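Local structure of alpha-galactosidase 1 (Saccharomyces cerevisiae, 3LRK) at residues L61-K67 with L420-T424. The protein hydrolyses terminal, non-reducing alpha-D-galactose residues from alpha-D-galactosides such as galactose oligosaccharides, galactomannans and galactolipids. The protein carries 1 engineered substitution. Numbering follows the deposited sequence.
Sequences LKDMGYK and LYNAT. With NAG (2-acetamido-2-deoxy-beta-D-glucopyranose), chain C; NAG (2-acetamido-2-deoxy-beta-D-glucopyranose), chain B.
Thr424 OG1 is gripped from two directions: it donates to Asp63 OD1 at 2.6 Å, using the anti lone pair of that oxygen, and receives a weak bond from Lys67 NZ at 3.3 Å. The Lys67 chain, extended beyond CG, crosses Thr424 obliquely and brings NZ to the hydroxyl. The other carboxylate oxygen, Asp63 OD2, accepts the acetamido N2 of the first GlcNAc at 2.8 Å, an almost straight bond (162°). That sugar is N-linked to Asn422 ND2, whose CG stands anti to its backbone N (chi1 -167°) and brings OD1 to 3.3 Å from Asp63 CB; the same OD1 also accepts the backbone N of Glu425. The Asp63 carbonyl O takes Thr424 N at 3.2 Å and, weakly, Ala423 N. Were Asp63 an alanine, the Thr424 hydroxyl and the sugar amide would probably each lose the carboxylate oxygen it bonds to, leaving the first GlcNAc freer to swing about its link to Asn422.

Beyond this polar edge the packing turns apolar. A near-extended chi2 (-157°) carries Met64 SD to 3.5 Å from Leu420 CD1, the two side chains crossing at about a right angle, and the same methyl meets Leu61 CD2. The contact ties the loop between helix 46-58 and strand 68-70 of the TIM barrel to one more than 350 residues later in the sequence, which carries the N-glycan of Asn422. With its two oxygens divided between protein and sugar, the Asp63 carboxylate makes the base of the glycan part of the interface, and the Lys67 ammonium probably helps to stabilise its charge.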
# COMPACT_ATOMS: atom_id res chain seq x y z
N LEU A 61 -34.02 23.19 19.21
CA LEU A 61 -32.76 22.63 18.70
C LEU A 61 -32.04 23.61 17.79
O LEU A 61 -30.80 23.69 17.81
CB LEU A 61 -33.00 21.29 18.01
CG LEU A 61 -33.33 20.12 18.96
CD1 LEU A 61 -33.60 18.85 18.18
CD2 LEU A 61 -32.20 19.90 19.98
N LYS A 62 -32.80 24.38 17.01
CA LYS A 62 -32.24 25.46 16.19
C LYS A 62 -31.41 26.43 17.04
O LYS A 62 -30.27 26.74 16.70
CB LYS A 62 -33.35 26.22 15.45
CG LYS A 62 -32.85 27.39 14.58
CD LYS A 62 -34.01 28.26 14.07
CE LYS A 62 -34.48 29.26 15.13
NZ LYS A 62 -35.74 29.95 14.73
N ASP A 63 -31.99 26.89 18.15
CA ASP A 63 -31.29 27.86 18.99
C ASP A 63 -30.19 27.26 19.87
O ASP A 63 -29.50 27.99 20.59
CB ASP A 63 -32.29 28.69 19.81
CG ASP A 63 -33.11 29.63 18.95
OD1 ASP A 63 -32.51 30.50 18.28
OD2 ASP A 63 -34.35 29.51 18.93
N MET A 64 -30.01 25.94 19.78
CA MET A 64 -28.83 25.28 20.37
C MET A 64 -27.66 25.27 19.39
O MET A 64 -26.52 24.99 19.77
CB MET A 64 -29.14 23.86 20.84
CG MET A 64 -30.21 23.75 21.92
SD MET A 64 -30.11 22.24 22.90
CE MET A 64 -28.62 22.57 23.85
N GLY A 65 -27.95 25.58 18.13
CA GLY A 65 -26.92 25.71 17.12
C GLY A 65 -27.17 24.85 15.90
O GLY A 65 -26.47 25.00 14.90
N TYR A 66 -28.16 23.97 15.97
CA TYR A 66 -28.53 23.10 14.83
C TYR A 66 -29.25 23.90 13.74
O TYR A 66 -30.48 23.84 13.60
CB TYR A 66 -29.40 21.92 15.27
CG TYR A 66 -28.76 20.94 16.24
CD1 TYR A 66 -27.95 19.89 15.78
CD2 TYR A 66 -29.01 21.03 17.61
CE1 TYR A 66 -27.38 18.96 16.69
CE2 TYR A 66 -28.44 20.11 18.52
CZ TYR A 66 -27.64 19.09 18.05
OH TYR A 66 -27.11 18.19 18.96
N LYS A 67 -28.46 24.63 12.96
CA LYS A 67 -29.01 25.68 12.10
C LYS A 67 -28.96 25.42 10.60
O LYS A 67 -29.66 26.09 9.83
CB LYS A 67 -28.37 27.04 12.43
CG LYS A 67 -29.00 27.66 13.68
CD LYS A 67 -28.38 28.99 14.05
CE LYS A 67 -29.10 29.59 15.24
NZ LYS A 67 -28.62 30.99 15.51
N LEU A 420 -34.27 23.94 27.42
CA LEU A 420 -33.03 23.84 26.65
C LEU A 420 -32.25 25.15 26.71
O LEU A 420 -32.84 26.23 26.74
CB LEU A 420 -33.28 23.46 25.18
CG LEU A 420 -34.08 22.23 24.74
CD1 LEU A 420 -33.58 21.76 23.38
CD2 LEU A 420 -34.06 21.08 25.73
N TYR A 421 -30.92 25.04 26.74
CA TYR A 421 -30.03 26.19 26.64
C TYR A 421 -30.22 26.90 25.30
O TYR A 421 -30.34 26.25 24.26
CB TYR A 421 -28.58 25.73 26.79
CG TYR A 421 -27.56 26.84 26.84
CD1 TYR A 421 -27.27 27.48 28.04
CD2 TYR A 421 -26.89 27.24 25.69
CE1 TYR A 421 -26.32 28.50 28.10
CE2 TYR A 421 -25.95 28.26 25.73
CZ TYR A 421 -25.67 28.88 26.94
OH TYR A 421 -24.74 29.88 26.98
N ASN A 422 -30.26 28.23 25.34
CA ASN A 422 -30.42 29.06 24.15
C ASN A 422 -29.08 29.71 23.77
O ASN A 422 -28.68 30.73 24.34
CB ASN A 422 -31.54 30.11 24.35
CG ASN A 422 -31.98 30.80 23.05
OD1 ASN A 422 -31.22 30.88 22.09
ND2 ASN A 422 -33.23 31.30 23.04
N ALA A 423 -28.38 29.08 22.83
CA ALA A 423 -27.07 29.55 22.38
C ALA A 423 -27.16 30.80 21.51
O ALA A 423 -26.20 31.57 21.41
CB ALA A 423 -26.32 28.43 21.63
N THR A 424 -28.31 31.00 20.87
CA THR A 424 -28.55 32.22 20.09
C THR A 424 -28.59 33.43 21.02
O THR A 424 -28.08 34.50 20.69
CB THR A 424 -29.87 32.14 19.29
OG1 THR A 424 -29.91 30.93 18.52
CG2 THR A 424 -30.01 33.33 18.34
C1 NAG C . -33.62 31.98 21.82
C2 NAG C . -35.11 31.79 21.50
C3 NAG C . -35.57 32.53 20.25
C4 NAG C . -34.97 33.93 20.04
C5 NAG C . -33.60 34.12 20.72
C6 NAG C . -33.42 35.59 21.10
C7 NAG C . -36.03 29.68 22.30
C8 NAG C . -36.61 28.37 21.88
N2 NAG C . -35.42 30.38 21.35
O3 NAG C . -36.98 32.64 20.27
O4 NAG C . -34.80 34.12 18.64
O5 NAG C . -33.40 33.37 21.91
O6 NAG C . -32.04 35.88 21.18
O7 NAG C . -36.13 30.07 23.46
C1 NAG B . -35.62 35.18 18.09
C2 NAG B . -34.95 35.67 16.79
C3 NAG B . -35.84 36.62 15.98
C4 NAG B . -37.24 36.02 15.81
C5 NAG B . -37.82 35.70 17.20
C6 NAG B . -39.24 35.13 17.12
C7 NAG B . -32.51 35.86 16.55
C8 NAG B . -31.29 36.68 16.87
N2 NAG B . -33.66 36.29 17.08
O3 NAG B . -35.27 36.87 14.71
O4 NAG B . -38.07 36.88 15.06
O5 NAG B . -36.97 34.77 17.86
O6 NAG B . -39.26 33.92 16.39
O7 NAG B . -32.40 34.85 15.84